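Local atomic coordinates of protoporphyrinogen oxidase (Exiguobacterium sibiricum, PDB entry 3LOV), a protein that probably oxidises coproporphyrinogen III to coproporphyrin III with the help of FAD and molecular oxygen, a step in the making of heme b. Residues T255-I260 and Y267-D272; I32-A37 and S249-E254. One frame throughout, in Å; residues are numbered along the deposited sequence. Where two conformers were deposited one is given.

Contact 1: T255-I260 and Y267-D272. With FAD (flavin-adenine dinucleotide), chain B.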
ATOM      1  N   THR A 255     -11.689 -14.602  17.352  1.00 19.20           N
ATOM      2  CA  THR A 255     -10.818 -15.135  18.377  1.00 20.22           C
ATOM      3  C   THR A 255      -9.533 -14.332  18.442  1.00 19.05           C
ATOM      4  O   THR A 255      -8.501 -14.752  17.964  1.00 19.89           O
ATOM      5  CB  THR A 255     -10.518 -16.604  18.156  1.00 24.71           C
ATOM      6  OG1 THR A 255     -11.740 -17.292  17.916  1.00 21.20           O
ATOM      7  CG2 THR A 255      -9.830 -17.204  19.381  1.00 26.73           C
ATOM      8  N   PRO A 256      -9.592 -13.158  19.069  1.00 20.54           N
ATOM      9  CA  PRO A 256      -8.369 -12.395  19.146  1.00 21.59           C
ATOM     10  C   PRO A 256      -7.355 -13.069  20.036  1.00 23.04           C
ATOM     11  O   PRO A 256      -7.729 -13.743  20.992  1.00 25.59           O
ATOM     12  CB  PRO A 256      -8.816 -11.071  19.759  1.00 21.43           C
ATOM     13  CG  PRO A 256     -10.084 -11.370  20.421  1.00 19.42           C
ATOM     14  CD  PRO A 256     -10.747 -12.379  19.537  1.00 21.44           C
ATOM     15  N   LEU A 257      -6.079 -12.909  19.712  1.00 21.95           N
ATOM     16  CA  LEU A 257      -5.003 -13.357  20.594  1.00 21.36           C
ATOM     17  C   LEU A 257      -4.826 -12.247  21.606  1.00 22.25           C
ATOM     18  O   LEU A 257      -4.681 -11.092  21.223  1.00 19.19           O
ATOM     19  CB  LEU A 257      -3.691 -13.569  19.827  1.00 18.56           C
ATOM     20  CG  LEU A 257      -2.440 -13.795  20.683  1.00 22.94           C
ATOM     21  CD1 LEU A 257      -2.597 -15.138  21.422  1.00 20.94           C
ATOM     22  CD2 LEU A 257      -1.119 -13.748  19.875  1.00 15.54           C
ATOM     23  N   LEU A 258      -4.842 -12.614  22.881  1.00 24.06           N
ATOM     24  CA  LEU A 258      -4.851 -11.667  24.001  1.00 23.95           C
ATOM     25  C   LEU A 258      -3.551 -11.646  24.786  1.00 24.54           C
ATOM     26  O   LEU A 258      -3.267 -10.666  25.460  1.00 24.87           O
ATOM     27  CB  LEU A 258      -5.980 -12.043  24.953  1.00 23.30           C
ATOM     28  CG  LEU A 258      -7.391 -12.020  24.390  1.00 27.52           C
ATOM     29  CD1 LEU A 258      -8.421 -12.467  25.439  1.00 24.83           C
ATOM     30  CD2 LEU A 258      -7.726 -10.633  23.873  1.00 24.12           C
ATOM     31  N   ALA A 259      -2.760 -12.714  24.722  1.00 22.59           N
ATOM     32  CA  ALA A 259      -1.531 -12.816  25.523  1.00 21.93           C
ATOM     33  C   ALA A 259      -0.751 -14.028  25.101  1.00 22.30           C
ATOM     34  O   ALA A 259      -1.330 -15.008  24.621  1.00 23.39           O
ATOM     35  CB  ALA A 259      -1.842 -12.915  27.014  1.00 19.56           C
ATOM     36  N   ILE A 260       0.565 -13.956  25.272  1.00 23.58           N
ATOM     37  CA  ILE A 260       1.478 -15.090  25.003  1.00 26.23           C
ATOM     38  C   ILE A 260       2.255 -15.437  26.301  1.00 25.55           C
ATOM     39  O   ILE A 260       2.876 -14.578  26.906  1.00 23.58           O
ATOM     40  CB  ILE A 260       2.462 -14.740  23.852  1.00 26.63           C
ATOM     41  CG1 ILE A 260       1.685 -14.448  22.538  1.00 25.96           C
ATOM     42  CG2 ILE A 260       3.495 -15.866  23.602  1.00 24.84           C
ATOM     43  CD1 ILE A 260       2.576 -14.055  21.363  1.00 24.32           C
ATOM     44  N   TYR A 267       4.442 -22.381  23.810  1.00 23.89           N
ATOM     45  CA  TYR A 267       3.732 -21.187  24.223  1.00 22.76           C
ATOM     46  C   TYR A 267       2.283 -21.505  24.460  1.00 21.21           C
ATOM     47  O   TYR A 267       1.692 -22.352  23.776  1.00 16.99           O
ATOM     48  CB  TYR A 267       3.881 -20.103  23.124  1.00 21.52           C
ATOM     49  CG  TYR A 267       5.310 -19.680  22.952  1.00 19.69           C
ATOM     50  CD1 TYR A 267       5.890 -18.794  23.835  1.00 17.53           C
ATOM     51  CD2 TYR A 267       6.091 -20.176  21.903  1.00 22.12           C
ATOM     52  CE1 TYR A 267       7.237 -18.428  23.704  1.00 20.51           C
ATOM     53  CE2 TYR A 267       7.408 -19.803  21.763  1.00 21.93           C
ATOM     54  CZ  TYR A 267       7.977 -18.919  22.673  1.00 23.70           C
ATOM     55  OH  TYR A 267       9.300 -18.535  22.534  1.00 26.50           O
ATOM     56  N   ARG A 268       1.716 -20.803  25.425  1.00 18.69           N
ATOM     57  CA  ARG A 268       0.327 -20.863  25.695  1.00 19.73           C
ATOM     58  C   ARG A 268      -0.245 -19.549  25.202  1.00 22.75           C
ATOM     59  O   ARG A 268       0.177 -18.486  25.673  1.00 24.40           O
ATOM     60  CB  ARG A 268       0.090 -21.022  27.193  1.00 18.55           C
ATOM     61  CG  ARG A 268      -1.352 -20.970  27.591  1.00 26.32           C
ATOM     62  CD  ARG A 268      -1.526 -21.376  29.064  1.00 29.86           C
ATOM     63  NE  ARG A 268      -2.848 -20.999  29.551  1.00 34.09           N
ATOM     64  CZ  ARG A 268      -3.492 -21.569  30.578  1.00 31.34           C
ATOM     65  NH1 ARG A 268      -2.968 -22.579  31.262  1.00 39.93           N
ATOM     66  NH2 ARG A 268      -4.682 -21.124  30.924  1.00 34.40           N
ATOM     67  N   LEU A 269      -1.198 -19.625  24.269  1.00 22.93           N
ATOM     68  CA  LEU A 269      -1.774 -18.425  23.638  1.00 24.01           C
ATOM     69  C   LEU A 269      -3.162 -18.194  24.192  1.00 22.73           C
ATOM     70  O   LEU A 269      -4.048 -19.034  24.048  1.00 22.03           O
ATOM     71  CB  LEU A 269      -1.790 -18.568  22.117  1.00 23.49           C
ATOM     72  CG  LEU A 269      -0.535 -18.199  21.315  1.00 28.25           C
ATOM     73  CD1 LEU A 269       0.754 -18.732  21.852  1.00 30.64           C
ATOM     74  CD2 LEU A 269      -0.721 -18.694  19.876  1.00 33.22           C
ATOM     75  N   LYS A 270      -3.328 -17.070  24.891  1.00 21.65           N
ATOM     76  CA  LYS A 270      -4.587 -16.732  25.542  1.00 23.61           C
ATOM     77  C   LYS A 270      -5.625 -16.146  24.593  1.00 21.04           C
ATOM     78  O   LYS A 270      -5.335 -15.190  23.892  1.00 22.04           O
ATOM     79  CB  LYS A 270      -4.327 -15.703  26.648  1.00 22.18           C
ATOM     80  CG  LYS A 270      -5.570 -15.336  27.424  1.00 30.01           C
ATOM     81  CD  LYS A 270      -5.310 -14.137  28.311  1.00 32.04           C
ATOM     82  CE  LYS A 270      -6.589 -13.491  28.796  1.00 31.60           C
ATOM     83  NZ  LYS A 270      -6.746 -13.698  30.221  1.00 41.75           N
ATOM     84  N   THR A 271      -6.845 -16.675  24.640  1.00 20.55           N
ATOM     85  CA  THR A 271      -7.988 -16.173  23.845  1.00 20.66           C
ATOM     86  C   THR A 271      -9.219 -16.157  24.720  1.00 25.00           C
ATOM     87  O   THR A 271      -9.209 -16.734  25.783  1.00 31.28           O
ATOM     88  CB  THR A 271      -8.308 -17.094  22.654  1.00 21.85           C
ATOM     89  OG1 THR A 271      -9.087 -18.222  23.087  1.00 21.42           O
ATOM     90  CG2 THR A 271      -7.027 -17.559  21.900  1.00 16.24           C
ATOM     91  N   ASP A 272     -10.301 -15.558  24.265  1.00 29.53           N
ATOM     92  CA  ASP A 272     -11.552 -15.519  25.044  1.00 32.69           C
ATOM     93  C   ASP A 272     -12.173 -16.883  25.338  1.00 34.65           C
ATOM     94  O   ASP A 272     -12.939 -17.029  26.296  1.00 35.47           O
ATOM     95  CB  ASP A 272     -12.589 -14.685  24.302  1.00 34.31           C
ATOM     96  CG  ASP A 272     -12.272 -13.208  24.331  1.00 38.97           C
ATOM     97  OD1 ASP A 272     -12.167 -12.663  25.456  1.00 37.60           O
ATOM     98  OD2 ASP A 272     -12.155 -12.597  23.235  1.00 46.33           O
TER
HETATM   99  PA  FAD B 500      -4.276  -6.546   7.625  1.00 17.82           P
HETATM  100  O1A FAD B 500      -4.999  -6.560   6.321  1.00 18.79           O
HETATM  101  O2A FAD B 500      -4.345  -5.327   8.466  1.00 15.01           O
HETATM  102  O5B FAD B 500      -4.781  -7.785   8.487  1.00 20.72           O
HETATM  103  C5B FAD B 500      -4.542  -7.902   9.866  1.00 16.19           C
HETATM  104  C4B FAD B 500      -5.506  -8.959  10.416  1.00 16.20           C
HETATM  105  O4B FAD B 500      -5.182  -9.283  11.770  1.00 15.61           O
HETATM  106  C3B FAD B 500      -6.938  -8.467  10.356  1.00 16.44           C
HETATM  107  O3B FAD B 500      -7.809  -9.447   9.820  1.00 14.25           O
HETATM  108  C2B FAD B 500      -7.206  -8.168  11.818  1.00 17.01           C
HETATM  109  O2B FAD B 500      -8.532  -8.337  12.176  1.00 15.72           O
HETATM  110  C1B FAD B 500      -6.354  -9.196  12.531  1.00 17.25           C
HETATM  111  N9A FAD B 500      -6.002  -8.878  13.924  1.00 17.90           N
HETATM  112  C8A FAD B 500      -5.731  -7.682  14.552  1.00 21.99           C
HETATM  113  N7A FAD B 500      -5.454  -7.899  15.863  1.00 16.36           N
HETATM  114  C5A FAD B 500      -5.551  -9.246  16.083  1.00 19.04           C
HETATM  115  C6A FAD B 500      -5.362 -10.060  17.202  1.00 21.65           C
HETATM  116  N6A FAD B 500      -4.979  -9.551  18.370  1.00 16.43           N
HETATM  117  N1A FAD B 500      -5.544 -11.429  17.093  1.00 16.90           N
HETATM  118  C2A FAD B 500      -5.867 -11.996  15.883  1.00 18.13           C
HETATM  119  N3A FAD B 500      -6.027 -11.192  14.770  1.00 17.02           N
HETATM  120  C4A FAD B 500      -5.894  -9.854  14.878  1.00 20.86           C
HETATM  121  N1  FAD B 500      -1.530  -2.519  -1.318  1.00 22.22           N
HETATM  122  C2  FAD B 500      -1.460  -2.773  -2.660  1.00 22.51           C
HETATM  123  O2  FAD B 500      -0.694  -3.643  -3.097  1.00 15.26           O
HETATM  124  N3  FAD B 500      -2.226  -2.041  -3.531  1.00 19.80           N
HETATM  125  C4  FAD B 500      -3.043  -1.054  -3.113  1.00 23.54           C
HETATM  126  O4  FAD B 500      -3.719  -0.466  -3.937  1.00 24.44           O
HETATM  127  C4X FAD B 500      -3.111  -0.749  -1.770  1.00 22.14           C
HETATM  128  N5  FAD B 500      -3.984   0.232  -1.329  1.00 18.13           N
HETATM  129  C5X FAD B 500      -4.047   0.502   0.040  1.00 26.05           C
HETATM  130  C6  FAD B 500      -4.892   1.514   0.508  1.00 25.58           C
HETATM  131  C7  FAD B 500      -4.963   1.798   1.882  1.00 27.01           C
HETATM  132  C7M FAD B 500      -5.878   2.879   2.378  1.00 27.99           C
HETATM  133  C8  FAD B 500      -4.215   1.042   2.804  1.00 23.91           C
HETATM  134  C8M FAD B 500      -4.251   1.322   4.296  1.00 23.18           C
HETATM  135  C9  FAD B 500      -3.383   0.022   2.352  1.00 18.94           C
HETATM  136  C9A FAD B 500      -3.282  -0.258   0.970  1.00 17.41           C
HETATM  137  N10 FAD B 500      -2.444  -1.282   0.512  1.00 16.08           N
HETATM  138  C10 FAD B 500      -2.359  -1.515  -0.866  1.00 21.87           C
HETATM  139  C1' FAD B 500      -1.581  -2.121   1.425  1.00 17.38           C
HETATM  140  C2' FAD B 500      -2.329  -3.441   1.737  1.00 19.51           C
HETATM  141  O2' FAD B 500      -3.490  -3.137   2.416  1.00 20.77           O
HETATM  142  C3' FAD B 500      -1.506  -4.417   2.588  1.00 16.92           C
HETATM  143  O3' FAD B 500      -0.516  -4.949   1.717  1.00 30.23           O
HETATM  144  C4' FAD B 500      -2.284  -5.621   3.178  1.00 19.29           C
HETATM  145  O4' FAD B 500      -3.677  -5.441   3.343  1.00 26.01           O
HETATM  146  C5' FAD B 500      -1.774  -5.988   4.558  1.00 22.86           C
HETATM  147  O5' FAD B 500      -2.405  -7.171   4.978  1.00 20.38           O
HETATM  148  P   FAD B 500      -1.998  -7.803   6.366  1.00 14.00           P
HETATM  149  O1P FAD B 500      -0.522  -7.682   6.643  1.00 15.72           O
HETATM  150  O2P FAD B 500      -2.590  -9.173   6.593  1.00 17.71           O
HETATM  151  O3P FAD B 500      -2.702  -6.811   7.460  1.00 13.66           O
HETATM  152  O   HOH W   1     -10.179 -14.471  21.891  1.00 29.66           O
HETATM  153  O   HOH W   2      -1.154 -16.763  27.554  1.00 26.78           O
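The base of a β hairpin, formed by strands 259-263 and 266-270, meets the adenine of FAD here, and L257 meets the edge of the base through its backbone. The N-H of L257 points at N1A of FAD, 3.1 Å away and almost straight (174°), while the amino group N6A gives a hydrogen bond back to L257 O. One residue on, the chain turns to its partner strand: L258 N donates to K270 O at 2.8 Å, nearly along the C=O axis. K270 N answers to A259 O, approaching from above the carbonyl plane. L257, with CG anti to its backbone N (chi1 170°), lays CD1 obliquely against L269 CB at 3.6 Å. The aliphatic chain of K270 runs past L258 and A259, its CD 3.9 Å from A259 CB, before bending at its last torsion. At the open end of the pair, T255 CG2 lies against T271 CB (3.6 Å), and a water accepts from D272 N while donating to P256 O and D272 OD2. I260 CG2 comes obliquely to Y267 CD1, 3.8 Å away. Beneath the hairpin lies the parallel sheet of the dinucleotide fold: L257 and L269 pack on strand 6-10, T255 and T271 on L35 of strand 31-35, and I260 and Y267 on I435 of strand 435-437.

Contact 2: I32-A37 and S249-E254; sequences ITLLEA and SEIRLE. With FAD (flavin-adenine dinucleotide), chain B.
The carboxylate of E36 grips both ribose hydroxyls of the FAD adenosine: O3B donates to OE1 at 2.5 Å and O2B to OE2 at 2.6 Å. CG stands anti to the backbone N (chi1 167°) and the chain then bends at chi2, which carries the acid to the sugar. Each oxygen also takes a backbone N-H, OE1 from G12 and OE2 from G38, so each has two hydrogen-bond partners, which fixes the rotation of the carboxylate. An alanine here removes both ribose bonds and would probably loosen the seat of the adenosine half. Behind the acid, strands 32-35 and 250-252 run parallel, bonded alternately through E250 N to I32 O, L34 N to E250 O, R252 N to L34 O and E36 N to R252 O. The R252-L34 bond is the shortest and straightest, 2.7 Å at 179°. On one face of the pair T33 and E250 lie side by side, and a water joins OG1 to OE1. R252 on that face bends at chi2 and chi3; L35 CD2 meets its CG at 4.0 Å and also sits over one face of the guanidinium, whose NH1 forms a salt bridge with E276. On the other face L34 CB approaches I251 CD1 loosely. At the start of the strands I32 CG2 touches S249 OG, a hydroxyl bonded to E24 of helix 14-26, and just beyond strand 32-35, A37 CB lies 3.6 Å from C4A of the adenine. An acid at the end of the second strand, holding the ribose diol, is characteristic of Rossmann-type dinucleotide-binding folds, FAD-binding ones among them; the N-H groups converging on it would help to stabilise its negative charge.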
ATOM      1  N   ILE A  32      -1.819 -26.650  11.852  1.00 21.61           N
ATOM      2  CA  ILE A  32      -1.895 -25.189  11.544  1.00 21.49           C
ATOM      3  C   ILE A  32      -3.216 -24.656  12.018  1.00 21.17           C
ATOM      4  O   ILE A  32      -4.260 -25.166  11.624  1.00 18.19           O
ATOM      5  CB  ILE A  32      -1.736 -24.896  10.037  1.00 21.92           C
ATOM      6  CG1 ILE A  32      -0.361 -25.388   9.555  1.00 22.12           C
ATOM      7  CG2 ILE A  32      -1.905 -23.375   9.767  1.00 19.41           C
ATOM      8  CD1 ILE A  32      -0.260 -25.700   8.075  1.00 21.41           C
ATOM      9  N   THR A  33      -3.166 -23.694  12.937  1.00 22.22           N
ATOM     10  CA  THR A  33      -4.359 -22.981  13.379  1.00 22.54           C
ATOM     11  C   THR A  33      -4.172 -21.494  13.104  1.00 21.99           C
ATOM     12  O   THR A  33      -3.065 -20.961  13.286  1.00 21.07           O
ATOM     13  CB  THR A  33      -4.627 -23.224  14.870  1.00 24.90           C
ATOM     14  OG1 THR A  33      -4.768 -24.634  15.102  1.00 23.77           O
ATOM     15  CG2 THR A  33      -5.903 -22.479  15.346  1.00 21.19           C
ATOM     16  N   LEU A  34      -5.229 -20.848  12.622  1.00 20.02           N
ATOM     17  CA  LEU A  34      -5.203 -19.404  12.354  1.00 22.63           C
ATOM     18  C   LEU A  34      -6.267 -18.715  13.186  1.00 21.43           C
ATOM     19  O   LEU A  34      -7.469 -19.021  13.064  1.00 16.94           O
ATOM     20  CB  LEU A  34      -5.424 -19.102  10.879  1.00 25.15           C
ATOM     21  CG  LEU A  34      -5.213 -17.646  10.441  1.00 21.51           C
ATOM     22  CD1 LEU A  34      -4.603 -17.566   9.023  1.00 21.58           C
ATOM     23  CD2 LEU A  34      -6.495 -16.817  10.565  1.00 18.29           C
ATOM     24  N   LEU A  35      -5.805 -17.781  14.016  1.00 18.21           N
ATOM     25  CA  LEU A  35      -6.665 -16.939  14.861  1.00 18.03           C
ATOM     26  C   LEU A  35      -6.896 -15.559  14.229  1.00 17.71           C
ATOM     27  O   LEU A  35      -5.943 -14.776  13.997  1.00 21.49           O
ATOM     28  CB  LEU A  35      -6.007 -16.769  16.226  1.00 17.01           C
ATOM     29  CG  LEU A  35      -5.591 -18.041  17.016  1.00 23.57           C
ATOM     30  CD1 LEU A  35      -4.908 -17.698  18.394  1.00 18.26           C
ATOM     31  CD2 LEU A  35      -6.798 -18.923  17.220  1.00 15.31           C
ATOM     32  N   GLU A  36      -8.158 -15.244  13.970  1.00 16.18           N
ATOM     33  CA  GLU A  36      -8.565 -13.935  13.451  1.00 19.36           C
ATOM     34  C   GLU A  36      -9.451 -13.259  14.490  1.00 19.18           C
ATOM     35  O   GLU A  36     -10.393 -13.878  14.950  1.00 19.67           O
ATOM     36  CB  GLU A  36      -9.336 -14.111  12.138  1.00 15.97           C
ATOM     37  CG  GLU A  36     -10.090 -12.895  11.622  1.00 18.94           C
ATOM     38  CD  GLU A  36      -9.277 -11.585  11.580  1.00 18.37           C
ATOM     39  OE1 GLU A  36      -8.136 -11.590  11.090  1.00 20.95           O
ATOM     40  OE2 GLU A  36      -9.820 -10.534  11.986  1.00 24.78           O
ATOM     41  N   ALA A  37      -9.157 -12.005  14.843  1.00 17.98           N
ATOM     42  CA  ALA A  37      -9.908 -11.298  15.886  1.00 18.98           C
ATOM     43  C   ALA A  37     -11.351 -10.974  15.529  1.00 19.08           C
ATOM     44  O   ALA A  37     -12.194 -10.919  16.402  1.00 21.86           O
ATOM     45  CB  ALA A  37      -9.212 -10.028  16.274  1.00 18.15           C
ATOM     46  N   SER A 249      -5.764 -26.490   7.665  1.00 27.42           N
ATOM     47  CA  SER A 249      -5.644 -25.376   8.616  1.00 26.20           C
ATOM     48  C   SER A 249      -6.971 -25.086   9.288  1.00 24.77           C
ATOM     49  O   SER A 249      -7.978 -25.000   8.617  1.00 30.16           O
ATOM     50  CB  SER A 249      -5.211 -24.127   7.868  1.00 24.08           C
ATOM     51  OG  SER A 249      -3.937 -24.293   7.294  1.00 22.28           O
ATOM     52  N   GLU A 250      -6.976 -24.957  10.597  1.00 25.23           N
ATOM     53  CA  GLU A 250      -8.189 -24.593  11.318  0.70 25.90           C
ATOM     54  C   GLU A 250      -8.284 -23.069  11.456  1.00 26.30           C
ATOM     55  O   GLU A 250      -7.402 -22.447  12.018  1.00 25.62           O
ATOM     56  CB  GLU A 250      -8.185 -25.216  12.695  0.70 26.31           C
ATOM     57  CG  GLU A 250      -9.566 -25.177  13.362  0.70 37.18           C
ATOM     58  CD  GLU A 250      -9.497 -25.253  14.872  0.70 44.53           C
ATOM     59  OE1 GLU A 250      -8.429 -25.619  15.408  0.70 48.68           O
ATOM     60  OE2 GLU A 250     -10.516 -24.948  15.526  0.70 50.86           O
ATOM     61  N   ILE A 251      -9.365 -22.471  10.940  1.00 25.72           N
ATOM     62  CA  ILE A 251      -9.542 -21.013  10.972  1.00 25.26           C
ATOM     63  C   ILE A 251     -10.484 -20.680  12.119  1.00 27.14           C
ATOM     64  O   ILE A 251     -11.634 -21.111  12.086  1.00 24.09           O
ATOM     65  CB  ILE A 251     -10.226 -20.439   9.686  1.00 23.46           C
ATOM     66  CG1 ILE A 251      -9.513 -20.851   8.383  1.00 25.65           C
ATOM     67  CG2 ILE A 251     -10.393 -18.930   9.811  1.00 21.94           C
ATOM     68  CD1 ILE A 251      -8.471 -19.988   7.928  1.00 29.94           C
ATOM     69  N   ARG A 252     -10.040 -19.883  13.096  1.00 24.51           N
ATOM     70  CA  ARG A 252     -10.946 -19.458  14.170  1.00 26.12           C
ATOM     71  C   ARG A 252     -11.270 -17.976  14.034  1.00 22.33           C
ATOM     72  O   ARG A 252     -10.412 -17.129  14.258  1.00 23.83           O
ATOM     73  CB  ARG A 252     -10.351 -19.730  15.562  1.00 26.69           C
ATOM     74  CG  ARG A 252      -9.738 -21.140  15.789  1.00 35.60           C
ATOM     75  CD  ARG A 252     -10.507 -21.992  16.782  1.00 45.22           C
ATOM     76  NE  ARG A 252     -10.499 -21.444  18.138  1.00 47.96           N
ATOM     77  CZ  ARG A 252      -9.548 -21.655  19.048  1.00 57.74           C
ATOM     78  NH1 ARG A 252      -8.482 -22.406  18.770  1.00 51.44           N
ATOM     79  NH2 ARG A 252      -9.656 -21.087  20.251  1.00 63.11           N
ATOM     80  N   LEU A 253     -12.495 -17.656  13.680  1.00 20.86           N
ATOM     81  CA  LEU A 253     -12.903 -16.253  13.602  1.00 22.18           C
ATOM     82  C   LEU A 253     -13.295 -15.771  15.008  1.00 22.26           C
ATOM     83  O   LEU A 253     -13.460 -16.568  15.930  1.00 24.15           O
ATOM     84  CB  LEU A 253     -14.070 -16.082  12.634  1.00 22.06           C
ATOM     85  CG  LEU A 253     -13.855 -16.418  11.167  1.00 26.48           C
ATOM     86  CD1 LEU A 253     -15.215 -16.327  10.443  1.00 18.13           C
ATOM     87  CD2 LEU A 253     -12.774 -15.526  10.511  1.00 25.33           C
ATOM     88  N   GLU A 254     -13.456 -14.472  15.157  1.00 19.96           N
ATOM     89  CA  GLU A 254     -13.844 -13.875  16.416  1.00 21.06           C
ATOM     90  C   GLU A 254     -12.990 -14.417  17.562  1.00 20.49           C
ATOM     91  O   GLU A 254     -13.509 -14.679  18.615  1.00 21.24           O
ATOM     92  CB  GLU A 254     -15.340 -14.137  16.703  1.00 22.48           C
ATOM     93  CG  GLU A 254     -16.300 -13.586  15.674  1.00 21.84           C
ATOM     94  CD  GLU A 254     -16.553 -12.073  15.769  1.00 20.92           C
ATOM     95  OE1 GLU A 254     -15.944 -11.380  16.592  1.00 22.46           O
ATOM     96  OE2 GLU A 254     -17.367 -11.552  14.984  1.00 28.91           O
TER
HETATM   97  PA  FAD B 500      -4.276  -6.546   7.625  1.00 17.82           P
HETATM   98  O1A FAD B 500      -4.999  -6.560   6.321  1.00 18.79           O
HETATM   99  O2A FAD B 500      -4.345  -5.327   8.466  1.00 15.01           O
HETATM  100  O5B FAD B 500      -4.781  -7.785   8.487  1.00 20.72           O
HETATM  101  C5B FAD B 500      -4.542  -7.902   9.866  1.00 16.19           C
HETATM  102  C4B FAD B 500      -5.506  -8.959  10.416  1.00 16.20           C
HETATM  103  O4B FAD B 500      -5.182  -9.283  11.770  1.00 15.61           O
HETATM  104  C3B FAD B 500      -6.938  -8.467  10.356  1.00 16.44           C
HETATM  105  O3B FAD B 500      -7.809  -9.447   9.820  1.00 14.25           O
HETATM  106  C2B FAD B 500      -7.206  -8.168  11.818  1.00 17.01           C
HETATM  107  O2B FAD B 500      -8.532  -8.337  12.176  1.00 15.72           O
HETATM  108  C1B FAD B 500      -6.354  -9.196  12.531  1.00 17.25           C
HETATM  109  N9A FAD B 500      -6.002  -8.878  13.924  1.00 17.90           N
HETATM  110  C8A FAD B 500      -5.731  -7.682  14.552  1.00 21.99           C
HETATM  111  N7A FAD B 500      -5.454  -7.899  15.863  1.00 16.36           N
HETATM  112  C5A FAD B 500      -5.551  -9.246  16.083  1.00 19.04           C
HETATM  113  C6A FAD B 500      -5.362 -10.060  17.202  1.00 21.65           C
HETATM  114  N6A FAD B 500      -4.979  -9.551  18.370  1.00 16.43           N
HETATM  115  N1A FAD B 500      -5.544 -11.429  17.093  1.00 16.90           N
HETATM  116  C2A FAD B 500      -5.867 -11.996  15.883  1.00 18.13           C
HETATM  117  N3A FAD B 500      -6.027 -11.192  14.770  1.00 17.02           N
HETATM  118  C4A FAD B 500      -5.894  -9.854  14.878  1.00 20.86           C
HETATM  119  N1  FAD B 500      -1.530  -2.519  -1.318  1.00 22.22           N
HETATM  120  C2  FAD B 500      -1.460  -2.773  -2.660  1.00 22.51           C
HETATM  121  O2  FAD B 500      -0.694  -3.643  -3.097  1.00 15.26           O
HETATM  122  N3  FAD B 500      -2.226  -2.041  -3.531  1.00 19.80           N
HETATM  123  C4  FAD B 500      -3.043  -1.054  -3.113  1.00 23.54           C
HETATM  124  O4  FAD B 500      -3.719  -0.466  -3.937  1.00 24.44           O
HETATM  125  C4X FAD B 500      -3.111  -0.749  -1.770  1.00 22.14           C
HETATM  126  N5  FAD B 500      -3.984   0.232  -1.329  1.00 18.13           N
HETATM  127  C5X FAD B 500      -4.047   0.502   0.040  1.00 26.05           C
HETATM  128  C6  FAD B 500      -4.892   1.514   0.508  1.00 25.58           C
HETATM  129  C7  FAD B 500      -4.963   1.798   1.882  1.00 27.01           C
HETATM  130  C7M FAD B 500      -5.878   2.879   2.378  1.00 27.99           C
HETATM  131  C8  FAD B 500      -4.215   1.042   2.804  1.00 23.91           C
HETATM  132  C8M FAD B 500      -4.251   1.322   4.296  1.00 23.18           C
HETATM  133  C9  FAD B 500      -3.383   0.022   2.352  1.00 18.94           C
HETATM  134  C9A FAD B 500      -3.282  -0.258   0.970  1.00 17.41           C
HETATM  135  N10 FAD B 500      -2.444  -1.282   0.512  1.00 16.08           N
HETATM  136  C10 FAD B 500      -2.359  -1.515  -0.866  1.00 21.87           C
HETATM  137  C1' FAD B 500      -1.581  -2.121   1.425  1.00 17.38           C
HETATM  138  C2' FAD B 500      -2.329  -3.441   1.737  1.00 19.51           C
HETATM  139  O2' FAD B 500      -3.490  -3.137   2.416  1.00 20.77           O
HETATM  140  C3' FAD B 500      -1.506  -4.417   2.588  1.00 16.92           C
HETATM  141  O3' FAD B 500      -0.516  -4.949   1.717  1.00 30.23           O
HETATM  142  C4' FAD B 500      -2.284  -5.621   3.178  1.00 19.29           C
HETATM  143  O4' FAD B 500      -3.677  -5.441   3.343  1.00 26.01           O
HETATM  144  C5' FAD B 500      -1.774  -5.988   4.558  1.00 22.86           C
HETATM  145  O5' FAD B 500      -2.405  -7.171   4.978  1.00 20.38           O
HETATM  146  P   FAD B 500      -1.998  -7.803   6.366  1.00 14.00           P
HETATM  147  O1P FAD B 500      -0.522  -7.682   6.643  1.00 15.72           O
HETATM  148  O2P FAD B 500      -2.590  -9.173   6.593  1.00 17.71           O
HETATM  149  O3P FAD B 500      -2.702  -6.811   7.460  1.00 13.66           O
HETATM  150  O   HOH W   3      -5.925 -25.581  17.250  1.00 42.07           O

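Contacts 1 and 2 both contribute to holding the adenosine half of FAD. In contact 2 a charged side chain holds the ribose, whereas in contact 1 uncharged backbone groups read the edge of the adenine. Contact 2 joins two strands of the parallel sheet, 250-252 being one of its two edge strands; contact 1 belongs to a separate antiparallel sheet, whose strands are close in sequence. Both are partly buried and lie well away from the centre of the chain, with exposed charged residues such as K270 and E250. The chain passes directly from one to the other, and T255 N probably donates to E36 O at 2.8 Å. Nearby, P256 CB packs on A37 CB, and both contacts touch FAD.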